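Local coordinates for hypothetical 33.3 KDA protein IN ade3-ser2 intergenic region (Saccharomyces cerevisiae, PDB 1ODF) that is probably an ATP-dependent kinase of still unknown specificity, closely resembling E. coli pantothenate kinase in structure, at residues K203-V208 with S267-T272; E62-Y67 with Q147-P152; N166-G171 with D184-L189; G180-V185 with M249-L254; W161-N166 with L195-P200. All coordinates share one frame; numbering follows the deposited sequence.

Contact 1. Residues K203-V208 with S267-T272; sequences KSLGIV and SIATLT
Gly206 straddles Thr270 in a parallel strand pair of the central sheet, part of a P-loop kinase fold. Its N donates to Ala269 O (3.0 Å), and its O accepts from Leu271 N at 2.7 Å. Val208 N then donates to Leu271 O at 2.7 Å, with an N-H...O angle of 175°. Ahead of Gly206 the pairing changes character, because two serines exchange side-chain for main-chain bonds: Ser204 N donates to Ser267 OG at 3.1 Å, and Ser267 N to Ser204 OG at 3.2 Å. Both hydroxyls are tucked between their own backbone N and carbonyl carbon (chi1 59° and 77°), and Ser204 O also takes the N-H of Ile268. On the face carrying Leu205, the CD2 methyl rests 3.9 Å from both Ile268 CB and Ala269 CB.

One shell out, Phe33, Phe35 and Ser37 of strand 32-37 bond to the backbone of Leu205 and Ile207, so strand 204-211 has a parallel neighbour at each edge. Helix 8-24 covers the Leu205 and Ile207 face, and helix 249-262 the face of Val208 and Thr272. Val208 also lies close to Gly38 of the predicted ATP site. Thr270 OG1 bonds to Gly266 N, while its CG2, on another branch, lies 3.6 Å from Gly206 O and 3.9 Å from Val208 CG2.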
# COMPACT_ATOMS: atom_id res chain seq x y z
N LYS A 203 13.29 8.24 4.65
CA LYS A 203 14.33 7.41 4.06
C LYS A 203 13.77 6.00 3.99
O LYS A 203 13.29 5.46 5.00
CB LYS A 203 15.61 7.48 4.89
CG LYS A 203 16.30 8.82 4.71
CD LYS A 203 16.58 9.06 3.23
CE LYS A 203 16.89 10.51 2.92
NZ LYS A 203 17.09 10.72 1.45
N SER A 204 13.88 5.38 2.81
CA SER A 204 13.26 4.08 2.61
C SER A 204 13.82 3.15 1.55
O SER A 204 14.58 3.54 0.66
CB SER A 204 11.80 4.32 2.25
OG SER A 204 11.76 5.11 1.07
N LEU A 205 13.39 1.90 1.66
CA LEU A 205 13.71 0.84 0.73
C LEU A 205 12.35 0.47 0.15
O LEU A 205 11.35 0.44 0.87
CB LEU A 205 14.34 -0.35 1.45
CG LEU A 205 15.71 -0.07 2.05
CD1 LEU A 205 16.19 -1.30 2.80
CD2 LEU A 205 16.67 0.31 0.93
N GLY A 206 12.31 0.19 -1.15
CA GLY A 206 11.05 -0.15 -1.77
C GLY A 206 11.01 -1.51 -2.40
O GLY A 206 12.00 -1.97 -2.97
N ILE A 207 9.86 -2.17 -2.27
CA ILE A 207 9.64 -3.49 -2.85
C ILE A 207 8.45 -3.31 -3.79
O ILE A 207 7.33 -3.06 -3.35
CB ILE A 207 9.24 -4.54 -1.79
CG1 ILE A 207 10.17 -4.44 -0.56
CG2 ILE A 207 9.26 -5.93 -2.45
CD1 ILE A 207 11.60 -4.81 -0.83
N VAL A 208 8.71 -3.43 -5.08
CA VAL A 208 7.67 -3.25 -6.07
C VAL A 208 7.35 -4.53 -6.82
O VAL A 208 8.24 -5.20 -7.35
CB VAL A 208 8.06 -2.15 -7.09
CG1 VAL A 208 7.00 -2.06 -8.20
CG2 VAL A 208 8.19 -0.81 -6.38
N SER A 267 13.63 5.64 -1.41
CA SER A 267 14.57 6.75 -1.58
C SER A 267 16.02 6.27 -1.62
O SER A 267 16.87 6.89 -2.25
CB SER A 267 14.40 7.78 -0.46
OG SER A 267 14.99 7.34 0.75
N ILE A 268 16.31 5.16 -0.95
CA ILE A 268 17.68 4.64 -0.94
C ILE A 268 17.88 3.60 -2.05
O ILE A 268 18.84 3.69 -2.81
CB ILE A 268 18.01 3.98 0.39
CG1 ILE A 268 17.86 5.01 1.52
CG2 ILE A 268 19.41 3.41 0.34
CD1 ILE A 268 17.95 4.42 2.90
N ALA A 269 16.99 2.62 -2.11
CA ALA A 269 17.07 1.59 -3.14
C ALA A 269 15.69 0.98 -3.33
O ALA A 269 14.83 1.07 -2.44
CB ALA A 269 18.09 0.50 -2.73
N THR A 270 15.48 0.37 -4.49
CA THR A 270 14.21 -0.25 -4.80
C THR A 270 14.40 -1.57 -5.53
O THR A 270 15.22 -1.69 -6.45
CB THR A 270 13.32 0.66 -5.69
OG1 THR A 270 13.00 1.87 -4.99
CG2 THR A 270 12.01 -0.06 -6.03
N LEU A 271 13.63 -2.57 -5.10
CA LEU A 271 13.65 -3.88 -5.72
C LEU A 271 12.35 -4.03 -6.49
O LEU A 271 11.27 -3.89 -5.90
CB LEU A 271 13.75 -4.99 -4.66
CG LEU A 271 13.44 -6.42 -5.13
CD1 LEU A 271 14.51 -6.89 -6.09
CD2 LEU A 271 13.36 -7.36 -3.93
N THR A 272 12.43 -4.28 -7.79
CA THR A 272 11.23 -4.47 -8.59
C THR A 272 11.15 -5.93 -9.05
O THR A 272 12.12 -6.49 -9.57
CB THR A 272 11.20 -3.54 -9.85
OG1 THR A 272 11.21 -2.16 -9.44
CG2 THR A 272 9.95 -3.80 -10.67

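Contact 2. Residues E62-Y67 with Q147-P152; sequences EKSIGY and QKIKLP
Ser64 and Lys150 are joined by a direct hydrogen bond, Ser64 OG to Lys150 O, at 2.6 Å. OG stands anti to the backbone N (chi1 176°), and approaches the carbonyl tilted 25° from its plane. The second direct bond comes from Gln147, whose NE2 donates to Tyr67 O over 2.9 Å; with an N-H...O angle of 173° and Tyr67 O near the amide plane, it is almost straight.

A water supplies the indirect link. It accepts from Tyr67 N at 3.0 Å and donates to Gln147 OE1 at 2.7 Å, so both ends of one amide serve the backbone of one tyrosine.

Apolar contact centres on Ile149. Its CD1 comes 3.8 Å from Gly66 CA, a close approach that the absence of a side chain on Gly66 permits, and Phe156 of strand 155-160 also touches Ile149.

The axes of strands 65-67 and 147-150 come no closer than 7.1 Å, too far for main-chain sheet pairing. The contact therefore fastens a separate three-stranded antiparallel sheet, through its edge strand 147-150, to outermost strand 65-69 of the main sheet, whose 2-3-1-4-5 parallel strand order is that of the P-loop kinase fold.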
# COMPACT_ATOMS: atom_id res chain seq x y z
N GLU A 62 16.73 -5.64 19.76
CA GLU A 62 17.71 -4.59 19.55
C GLU A 62 17.17 -3.45 18.68
O GLU A 62 17.81 -2.40 18.55
CB GLU A 62 18.97 -5.18 18.91
CG GLU A 62 19.67 -6.21 19.78
CD GLU A 62 20.08 -5.65 21.13
OE1 GLU A 62 20.67 -4.55 21.16
OE2 GLU A 62 19.81 -6.31 22.16
N LYS A 63 16.00 -3.66 18.09
CA LYS A 63 15.38 -2.67 17.22
C LYS A 63 13.86 -2.67 17.35
O LYS A 63 13.26 -3.72 17.58
CB LYS A 63 15.76 -2.95 15.75
CG LYS A 63 17.25 -2.83 15.43
CD LYS A 63 17.71 -1.37 15.49
CE LYS A 63 19.18 -1.26 15.11
NZ LYS A 63 19.66 0.15 15.14
N SER A 64 13.24 -1.50 17.19
CA SER A 64 11.78 -1.39 17.26
C SER A 64 11.22 -1.50 15.83
O SER A 64 11.49 -0.64 14.98
CB SER A 64 11.37 -0.04 17.87
OG SER A 64 9.96 0.11 17.84
N ILE A 65 10.44 -2.54 15.58
CA ILE A 65 9.86 -2.77 14.26
C ILE A 65 8.36 -2.51 14.20
O ILE A 65 7.59 -3.09 14.96
CB ILE A 65 10.10 -4.23 13.78
CG1 ILE A 65 11.56 -4.65 14.01
CG2 ILE A 65 9.73 -4.37 12.30
CD1 ILE A 65 12.58 -3.85 13.22
N GLY A 66 7.94 -1.64 13.29
CA GLY A 66 6.53 -1.34 13.15
C GLY A 66 5.98 -1.83 11.81
O GLY A 66 6.71 -1.93 10.82
N TYR A 67 4.69 -2.12 11.78
CA TYR A 67 4.06 -2.60 10.55
C TYR A 67 2.65 -2.06 10.43
O TYR A 67 1.93 -1.92 11.42
CB TYR A 67 4.01 -4.13 10.53
CG TYR A 67 3.29 -4.71 9.33
CD1 TYR A 67 1.89 -4.66 9.24
CD2 TYR A 67 4.00 -5.25 8.26
CE1 TYR A 67 1.22 -5.13 8.11
CE2 TYR A 67 3.34 -5.73 7.13
CZ TYR A 67 1.96 -5.67 7.05
OH TYR A 67 1.32 -6.14 5.92
N GLN A 147 -3.21 -0.49 17.53
CA GLN A 147 -1.97 -1.16 17.94
C GLN A 147 -1.01 -0.13 18.51
O GLN A 147 -1.13 1.06 18.22
CB GLN A 147 -1.32 -1.83 16.73
CG GLN A 147 -0.73 -0.81 15.73
CD GLN A 147 0.28 -1.41 14.77
OE1 GLN A 147 1.21 -2.12 15.17
NE2 GLN A 147 0.11 -1.12 13.48
N LYS A 148 -0.07 -0.58 19.31
CA LYS A 148 0.92 0.32 19.89
C LYS A 148 2.34 -0.10 19.50
O LYS A 148 2.70 -1.27 19.58
CB LYS A 148 0.80 0.36 21.42
CG LYS A 148 -0.18 1.41 21.91
CD LYS A 148 -0.05 1.70 23.40
CE LYS A 148 -0.59 0.57 24.26
NZ LYS A 148 -0.64 0.96 25.70
N ILE A 149 3.13 0.87 19.07
CA ILE A 149 4.50 0.59 18.66
C ILE A 149 5.47 1.35 19.56
O ILE A 149 5.24 2.51 19.89
CB ILE A 149 4.72 0.98 17.18
CG1 ILE A 149 3.73 0.21 16.30
CG2 ILE A 149 6.16 0.67 16.76
CD1 ILE A 149 3.77 0.58 14.83
N LYS A 150 6.56 0.68 19.95
CA LYS A 150 7.56 1.30 20.82
C LYS A 150 8.37 2.39 20.12
O LYS A 150 8.87 2.19 19.01
CB LYS A 150 8.54 0.25 21.36
CG LYS A 150 7.90 -0.85 22.20
CD LYS A 150 8.95 -1.85 22.69
CE LYS A 150 8.31 -3.05 23.39
NZ LYS A 150 7.49 -3.88 22.46
N LEU A 151 8.49 3.54 20.77
CA LEU A 151 9.26 4.66 20.24
C LEU A 151 10.63 4.68 20.91
O LEU A 151 10.78 4.33 22.08
CB LEU A 151 8.54 5.98 20.50
CG LEU A 151 7.31 6.33 19.67
CD1 LEU A 151 7.69 6.52 18.20
CD2 LEU A 151 6.29 5.23 19.80
N PRO A 152 11.68 5.07 20.17
CA PRO A 152 11.61 5.46 18.75
C PRO A 152 11.47 4.24 17.83
O PRO A 152 11.83 3.13 18.19
CB PRO A 152 12.93 6.19 18.55
CG PRO A 152 13.86 5.41 19.43
CD PRO A 152 13.04 5.24 20.70
O HOH W 1 3.55 -3.20 14.37

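Contact 3. Residues N166-G171 with D184-L189; sequences NPILQG and DVNAKL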
# COMPACT_ATOMS: atom_id res chain seq x y z
N ASN A 166 2.04 8.59 -8.12
CA ASN A 166 2.13 10.04 -7.97
C ASN A 166 1.08 10.77 -8.80
O ASN A 166 0.80 10.42 -9.94
CB ASN A 166 3.53 10.54 -8.34
CG ASN A 166 4.61 10.05 -7.36
OD1 ASN A 166 4.47 10.20 -6.15
ND2 ASN A 166 5.67 9.47 -7.89
N PRO A 167 0.49 11.82 -8.21
CA PRO A 167 -0.53 12.61 -8.88
C PRO A 167 -0.06 13.28 -10.16
O PRO A 167 1.11 13.66 -10.29
CB PRO A 167 -0.95 13.62 -7.81
CG PRO A 167 0.29 13.76 -6.96
CD PRO A 167 0.75 12.33 -6.85
N ILE A 168 -0.98 13.39 -11.11
CA ILE A 168 -0.70 14.07 -12.37
C ILE A 168 -0.70 15.53 -11.94
O ILE A 168 -1.64 15.99 -11.29
CB ILE A 168 -1.82 13.86 -13.39
CG1 ILE A 168 -2.04 12.36 -13.63
CG2 ILE A 168 -1.46 14.58 -14.69
CD1 ILE A 168 -0.78 11.61 -14.05
N LEU A 169 0.36 16.26 -12.27
CA LEU A 169 0.45 17.65 -11.85
C LEU A 169 0.18 18.67 -12.94
O LEU A 169 -0.44 19.71 -12.69
CB LEU A 169 1.82 17.92 -11.25
CG LEU A 169 2.11 17.08 -10.01
CD1 LEU A 169 3.54 17.36 -9.52
CD2 LEU A 169 1.08 17.39 -8.93
N GLN A 170 0.63 18.38 -14.15
CA GLN A 170 0.47 19.31 -15.25
C GLN A 170 -0.43 18.80 -16.37
O GLN A 170 -0.49 17.61 -16.62
CB GLN A 170 1.85 19.65 -15.82
CG GLN A 170 1.81 20.77 -16.82
CD GLN A 170 2.77 20.56 -17.99
OE1 GLN A 170 2.50 19.76 -18.90
NE2 GLN A 170 3.89 21.28 -17.97
N GLY A 171 -1.10 19.74 -17.03
CA GLY A 171 -1.99 19.42 -18.13
C GLY A 171 -3.02 18.35 -17.81
O GLY A 171 -3.33 17.52 -18.67
N ASP A 184 -10.82 13.88 -8.93
CA ASP A 184 -10.73 14.04 -7.49
C ASP A 184 -9.77 13.01 -6.88
O ASP A 184 -9.01 13.32 -5.97
CB ASP A 184 -12.11 13.90 -6.83
CG ASP A 184 -13.09 14.98 -7.27
OD1 ASP A 184 -12.81 16.18 -7.04
OD2 ASP A 184 -14.14 14.62 -7.84
N VAL A 185 -9.81 11.78 -7.40
CA VAL A 185 -8.94 10.74 -6.88
C VAL A 185 -7.49 11.21 -6.99
O VAL A 185 -6.73 11.13 -6.02
CB VAL A 185 -9.12 9.41 -7.65
CG1 VAL A 185 -8.17 8.35 -7.11
CG2 VAL A 185 -10.56 8.93 -7.51
N ASN A 186 -7.14 11.71 -8.17
CA ASN A 186 -5.80 12.22 -8.44
C ASN A 186 -5.42 13.31 -7.43
O ASN A 186 -4.29 13.35 -6.96
CB ASN A 186 -5.74 12.79 -9.86
CG ASN A 186 -4.37 13.35 -10.20
OD1 ASN A 186 -3.40 12.61 -10.32
ND2 ASN A 186 -4.29 14.66 -10.35
N ALA A 187 -6.36 14.18 -7.09
CA ALA A 187 -6.10 15.25 -6.13
C ALA A 187 -5.86 14.65 -4.76
O ALA A 187 -4.98 15.09 -4.01
CB ALA A 187 -7.27 16.21 -6.07
N LYS A 188 -6.66 13.65 -4.43
CA LYS A 188 -6.57 12.95 -3.16
C LYS A 188 -5.24 12.20 -3.02
O LYS A 188 -4.66 12.16 -1.94
CB LYS A 188 -7.74 11.96 -3.03
CG LYS A 188 -9.09 12.62 -2.86
CD LYS A 188 -9.13 13.43 -1.57
CE LYS A 188 -10.52 13.95 -1.25
NZ LYS A 188 -10.56 14.59 0.10
N LEU A 189 -4.76 11.61 -4.12
CA LEU A 189 -3.51 10.86 -4.09
C LEU A 189 -2.35 11.74 -3.59
O LEU A 189 -1.40 11.25 -2.98
CB LEU A 189 -3.19 10.33 -5.50
CG LEU A 189 -1.86 9.55 -5.65
CD1 LEU A 189 -1.86 8.34 -4.72
CD2 LEU A 189 -1.66 9.11 -7.10
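Pro167 and Asn186 bring their CA atoms to 5.3 Å where the extended backbone of Pro167 and Ile168 passes the side of helix 182-195. Asn186 reaches out from the helix with CG anti to its backbone N (chi1 180°), and its amide meets both polar backbone groups of Ile168. Asn186 OD1 accepts from Ile168 N at 2.7 Å, the N-H pointing at one of the oxygen's in-plane lone pairs. Asn186 ND2 gives its hydrogen to Ile168 O at 3.1 Å, an almost straight bond with an N-H...O angle of 173°. The side chains of Ile168 and Asn186 cross at about a right angle, while the amide lies against the loop backbone.

Beside this polar pair the chains pack by van der Waals contact. Pro167 CB lies 3.5 Å from the helix carbonyl Asn186 O. One turn on, Leu189 places CD2 at 3.6 Å from Pro167 N, and its CG makes apolar contact with Pro167 CD at 4.0 Å, the two side chains crossing obliquely. Helix 249-262 also packs here, with Leu254 against Ile168 and Tyr255 against Leu189.

Tyr255 OH is a further hydrogen-bonding partner of Asn186 OD1, so that buried oxygen is held by two bonds. Since the oxygen faces an N-H and the nitrogen a carbonyl, the pairing defines which way round the amide sits and leaves it little freedom to rotate, tying the loop to the helix that follows.

Contact 4. Residues G180-V185 with M249-L254; sequences GDMVDV and MPSYKL
Pro250 offers the one ring that touches across this contact, and Met182 meets it at CB: Met182 CG lies 3.7 Å from Pro250 CB, and Met182 SD 3.8 Å from the same carbon. This is helix-to-helix packing in the P-loop kinase fold, joining the N-terminal parts of helices 182-195 and 249-262. The side chains of Met182 and Pro250 cross at about a right angle. The aromatic ring of Tyr252 is directed elsewhere, packing edge-to-face with Trp161 and bonding through OH to Gln40 of the predicted ATP site.

The contact is apolar in kind and rests largely on the one methionine, which Leu92 also touches. Proline suits the first turn of helix 249-262, where no backbone N-H is needed for an i to i-4 bond, and the Pro250 carbonyl receives Leu254 N at 2.9 Å. Asp181 O and Asp184 OD2, near the N-terminal part of helix 182-195, both bond to Asn90 ND2.

The Met182 chain bends twice: chi2 of -51° sets SD, and chi3 of -71° turns CE toward Ser251. This methyl then sits among three atoms of the partner helix: CE is 3.6 Å from Ser251 OG, 3.9 Å from Ser251 CA and 4.3 Å from Leu254 CD1.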
# COMPACT_ATOMS: atom_id res chain seq x y z
N GLY A 180 -13.45 12.56 -15.42
CA GLY A 180 -14.54 12.17 -14.54
C GLY A 180 -14.17 12.03 -13.08
O GLY A 180 -13.57 12.92 -12.48
N ASP A 181 -14.54 10.89 -12.50
CA ASP A 181 -14.29 10.64 -11.09
C ASP A 181 -12.81 10.57 -10.72
O ASP A 181 -12.45 10.74 -9.55
CB ASP A 181 -14.99 9.34 -10.66
CG ASP A 181 -16.50 9.40 -10.87
OD1 ASP A 181 -17.10 10.48 -10.70
OD2 ASP A 181 -17.10 8.35 -11.19
N MET A 182 -11.94 10.33 -11.71
CA MET A 182 -10.52 10.23 -11.43
C MET A 182 -9.88 11.56 -11.09
O MET A 182 -8.81 11.61 -10.49
CB MET A 182 -9.77 9.60 -12.60
CG MET A 182 -9.83 8.09 -12.62
SD MET A 182 -9.35 7.36 -11.03
CE MET A 182 -7.54 7.69 -11.01
N VAL A 183 -10.53 12.65 -11.48
CA VAL A 183 -10.01 13.98 -11.22
C VAL A 183 -9.81 14.20 -9.73
O VAL A 183 -8.75 14.66 -9.30
CB VAL A 183 -10.96 15.05 -11.80
CG1 VAL A 183 -10.57 16.44 -11.29
CG2 VAL A 183 -10.90 15.00 -13.32
N ASP A 184 -10.82 13.88 -8.93
CA ASP A 184 -10.73 14.04 -7.49
C ASP A 184 -9.77 13.01 -6.88
O ASP A 184 -9.01 13.32 -5.97
CB ASP A 184 -12.11 13.90 -6.83
CG ASP A 184 -13.09 14.98 -7.27
OD1 ASP A 184 -12.81 16.18 -7.04
OD2 ASP A 184 -14.14 14.62 -7.84
N VAL A 185 -9.81 11.78 -7.40
CA VAL A 185 -8.94 10.74 -6.88
C VAL A 185 -7.49 11.21 -6.99
O VAL A 185 -6.73 11.13 -6.02
CB VAL A 185 -9.12 9.41 -7.65
CG1 VAL A 185 -8.17 8.35 -7.11
CG2 VAL A 185 -10.56 8.93 -7.51
N MET A 249 -9.07 -0.21 -11.79
CA MET A 249 -8.40 -0.17 -13.09
C MET A 249 -8.00 1.22 -13.60
O MET A 249 -6.93 1.37 -14.19
CB MET A 249 -9.28 -0.85 -14.14
CG MET A 249 -9.12 -2.35 -14.17
SD MET A 249 -7.44 -2.79 -14.62
CE MET A 249 -7.09 -3.98 -13.35
N PRO A 250 -8.85 2.24 -13.40
CA PRO A 250 -8.45 3.58 -13.88
C PRO A 250 -7.13 4.02 -13.24
O PRO A 250 -6.23 4.52 -13.93
CB PRO A 250 -9.63 4.45 -13.47
CG PRO A 250 -10.80 3.50 -13.56
CD PRO A 250 -10.24 2.25 -12.92
N SER A 251 -7.02 3.82 -11.93
CA SER A 251 -5.80 4.18 -11.22
C SER A 251 -4.59 3.44 -11.79
O SER A 251 -3.54 4.03 -12.02
CB SER A 251 -5.94 3.85 -9.73
OG SER A 251 -6.90 4.70 -9.13
N TYR A 252 -4.75 2.13 -12.00
CA TYR A 252 -3.68 1.31 -12.55
C TYR A 252 -3.22 1.86 -13.89
O TYR A 252 -2.03 2.09 -14.10
CB TYR A 252 -4.16 -0.15 -12.72
CG TYR A 252 -4.20 -0.93 -11.42
CD1 TYR A 252 -5.32 -1.70 -11.08
CD2 TYR A 252 -3.12 -0.90 -10.53
CE1 TYR A 252 -5.36 -2.40 -9.87
CE2 TYR A 252 -3.16 -1.61 -9.32
CZ TYR A 252 -4.28 -2.35 -9.00
OH TYR A 252 -4.32 -3.02 -7.79
N LYS A 253 -4.17 2.08 -14.79
CA LYS A 253 -3.87 2.59 -16.12
C LYS A 253 -3.19 3.96 -16.09
O LYS A 253 -2.33 4.25 -16.92
CB LYS A 253 -5.15 2.71 -16.96
CG LYS A 253 -5.89 1.41 -17.18
CD LYS A 253 -7.13 1.63 -18.05
CE LYS A 253 -7.84 0.31 -18.35
NZ LYS A 253 -8.97 0.47 -19.32
N LEU A 254 -3.58 4.80 -15.14
CA LEU A 254 -2.99 6.12 -15.04
C LEU A 254 -1.59 6.19 -14.41
O LEU A 254 -0.70 6.83 -14.96
CB LEU A 254 -3.91 7.05 -14.24
CG LEU A 254 -4.31 8.39 -14.87
CD1 LEU A 254 -4.73 9.34 -13.76
CD2 LEU A 254 -3.15 8.98 -15.66

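Contact 5. Residues W161-N166 with L195-P200; sequences WFLGFN and LLWRNP
Two turns meet here, the type II turn Phe162 to Phe165 and the type I turn Leu196 to Asn199, with the Trp197 indole of the second laid against the backbone of the first. Gly164 N stands 3.0 Å above the indole plane, over its centre. Gly164 CA makes a CH-pi contact with the five-membered ring of Trp197, 3.4 Å from its centroid and 9° off the ring normal. Leu163 is more off-centre: its CA is 4.1 Å from the centroid of the Trp197 six-membered ring, while its CD2 reaches CZ3 at 3.7 Å.

The type II turn follows strand 155-160 of the P-loop kinase sheet, and Leu163 O is bonded by Ser37 OG at the end of central strand 32-37. With phi at 105°, a CB on Gly164 would press against Leu163 O, so the turn's third position suits glycine.

At the ring edge, the indole N-H points between two oxygens and both bonds are bent. Trp197 NE1 donates to Asn166 OD1 at 2.8 Å, approaching from 41° above the amide carbonyl plane. Its bond to Phe165 O (3.1 Å) is weak. Tyr192 of helix 182-195 touches the indole, and Arg198 CG packs 3.4 Å from Asn166 OD1.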
# COMPACT_ATOMS: atom_id res chain seq x y z
N TRP A 161 -1.66 -1.26 -2.23
CA TRP A 161 -1.68 -1.54 -3.66
C TRP A 161 -1.36 -0.32 -4.52
O TRP A 161 -1.06 -0.46 -5.70
CB TRP A 161 -3.05 -2.12 -4.08
CG TRP A 161 -4.18 -1.15 -3.90
CD1 TRP A 161 -4.91 -0.95 -2.77
CD2 TRP A 161 -4.61 -0.17 -4.84
NE1 TRP A 161 -5.77 0.11 -2.94
CE2 TRP A 161 -5.61 0.61 -4.20
CE3 TRP A 161 -4.25 0.15 -6.16
CZ2 TRP A 161 -6.24 1.68 -4.84
CZ3 TRP A 161 -4.88 1.20 -6.78
CH2 TRP A 161 -5.87 1.96 -6.12
N PHE A 162 -1.41 0.88 -3.92
CA PHE A 162 -1.12 2.10 -4.67
C PHE A 162 0.04 2.95 -4.10
O PHE A 162 0.22 4.11 -4.48
CB PHE A 162 -2.38 2.97 -4.76
CG PHE A 162 -2.84 3.52 -3.44
CD1 PHE A 162 -2.44 4.78 -3.01
CD2 PHE A 162 -3.68 2.77 -2.61
CE1 PHE A 162 -2.87 5.31 -1.78
CE2 PHE A 162 -4.12 3.28 -1.37
CZ PHE A 162 -3.71 4.55 -0.96
N LEU A 163 0.83 2.38 -3.20
CA LEU A 163 1.94 3.11 -2.63
C LEU A 163 2.98 3.42 -3.72
O LEU A 163 3.42 2.52 -4.45
CB LEU A 163 2.60 2.31 -1.50
CG LEU A 163 1.74 1.90 -0.30
CD1 LEU A 163 2.64 1.33 0.79
CD2 LEU A 163 0.97 3.10 0.23
N GLY A 164 3.36 4.68 -3.82
CA GLY A 164 4.34 5.05 -4.82
C GLY A 164 3.73 5.79 -6.01
O GLY A 164 4.45 6.48 -6.73
N PHE A 165 2.43 5.63 -6.22
CA PHE A 165 1.75 6.32 -7.32
C PHE A 165 1.83 7.82 -7.06
O PHE A 165 1.69 8.27 -5.92
CB PHE A 165 0.28 5.91 -7.41
CG PHE A 165 0.05 4.47 -7.80
CD1 PHE A 165 1.12 3.58 -7.92
CD2 PHE A 165 -1.25 4.00 -8.01
CE1 PHE A 165 0.90 2.23 -8.24
CE2 PHE A 165 -1.48 2.66 -8.33
CZ PHE A 165 -0.40 1.77 -8.44
N ASN A 166 2.04 8.59 -8.12
CA ASN A 166 2.13 10.04 -7.97
C ASN A 166 1.08 10.77 -8.80
O ASN A 166 0.80 10.42 -9.94
CB ASN A 166 3.53 10.54 -8.34
CG ASN A 166 4.61 10.05 -7.36
OD1 ASN A 166 4.47 10.20 -6.15
ND2 ASN A 166 5.67 9.47 -7.89
N LEU A 195 3.10 13.21 1.91
CA LEU A 195 3.37 12.76 3.26
C LEU A 195 4.36 11.58 3.34
O LEU A 195 5.08 11.45 4.34
CB LEU A 195 2.04 12.35 3.88
CG LEU A 195 1.93 12.16 5.39
CD1 LEU A 195 2.42 13.41 6.13
CD2 LEU A 195 0.46 11.87 5.72
N LEU A 196 4.43 10.77 2.29
CA LEU A 196 5.28 9.59 2.31
C LEU A 196 6.44 9.45 1.31
O LEU A 196 7.54 9.92 1.58
CB LEU A 196 4.38 8.34 2.21
CG LEU A 196 3.32 8.24 3.32
CD1 LEU A 196 2.24 7.21 2.95
CD2 LEU A 196 4.00 7.88 4.63
N TRP A 197 6.19 8.81 0.16
CA TRP A 197 7.27 8.58 -0.80
C TRP A 197 7.86 9.79 -1.51
O TRP A 197 8.86 9.67 -2.21
CB TRP A 197 6.87 7.50 -1.81
CG TRP A 197 5.57 7.75 -2.49
CD1 TRP A 197 5.36 8.46 -3.64
CD2 TRP A 197 4.28 7.30 -2.06
NE1 TRP A 197 4.02 8.48 -3.94
CE2 TRP A 197 3.34 7.78 -2.99
CE3 TRP A 197 3.83 6.54 -0.97
CZ2 TRP A 197 1.97 7.52 -2.87
CZ3 TRP A 197 2.47 6.28 -0.85
CH2 TRP A 197 1.55 6.77 -1.80
N ARG A 198 7.26 10.96 -1.33
CA ARG A 198 7.77 12.20 -1.92
C ARG A 198 8.19 13.11 -0.76
O ARG A 198 8.61 14.25 -0.97
CB ARG A 198 6.72 12.90 -2.78
CG ARG A 198 6.30 12.10 -4.01
CD ARG A 198 7.39 12.11 -5.06
NE ARG A 198 7.34 13.32 -5.87
CZ ARG A 198 8.41 13.92 -6.38
NH1 ARG A 198 9.63 13.43 -6.16
NH2 ARG A 198 8.27 15.03 -7.11
N ASN A 199 8.06 12.62 0.46
CA ASN A 199 8.45 13.38 1.64
C ASN A 199 9.97 13.23 1.79
O ASN A 199 10.48 12.13 2.00
CB ASN A 199 7.71 12.86 2.87
CG ASN A 199 8.13 13.55 4.15
OD1 ASN A 199 7.56 13.32 5.22
ND2 ASN A 199 9.14 14.40 4.07
N PRO A 200 10.71 14.34 1.68
CA PRO A 200 12.18 14.41 1.77
C PRO A 200 12.78 13.90 3.07
O PRO A 200 13.93 13.49 3.10
CB PRO A 200 12.46 15.89 1.57
CG PRO A 200 11.29 16.53 2.26
CD PRO A 200 10.13 15.70 1.72

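In the fold
Contact 2 closes first along the chain and lies at the outermost strand 65-69; contact 1 joins strands 204-211 and 269-275 of the same main sheet, their centres 20 Å apart. Between them in sequence, contact 3 falls within the chain segment that contact 5 brackets; they share Asn166, and Leu189 packs on Phe162 and Phe165. Contact 4 interleaves with contacts 1 and 5 along the chain, touches contact 3 through Ile168 and Leu254 (centres 9 Å apart) and meets contact 5 through Trp161. Contacts 3, 4 and 5 thus form one continuous helix-and-loop cluster, of which contacts 4 and 5 come nearest the predicted ATP site. Contacts 2 and 4, with centres about 35 Å apart, lie on opposite sides of the chain's centre.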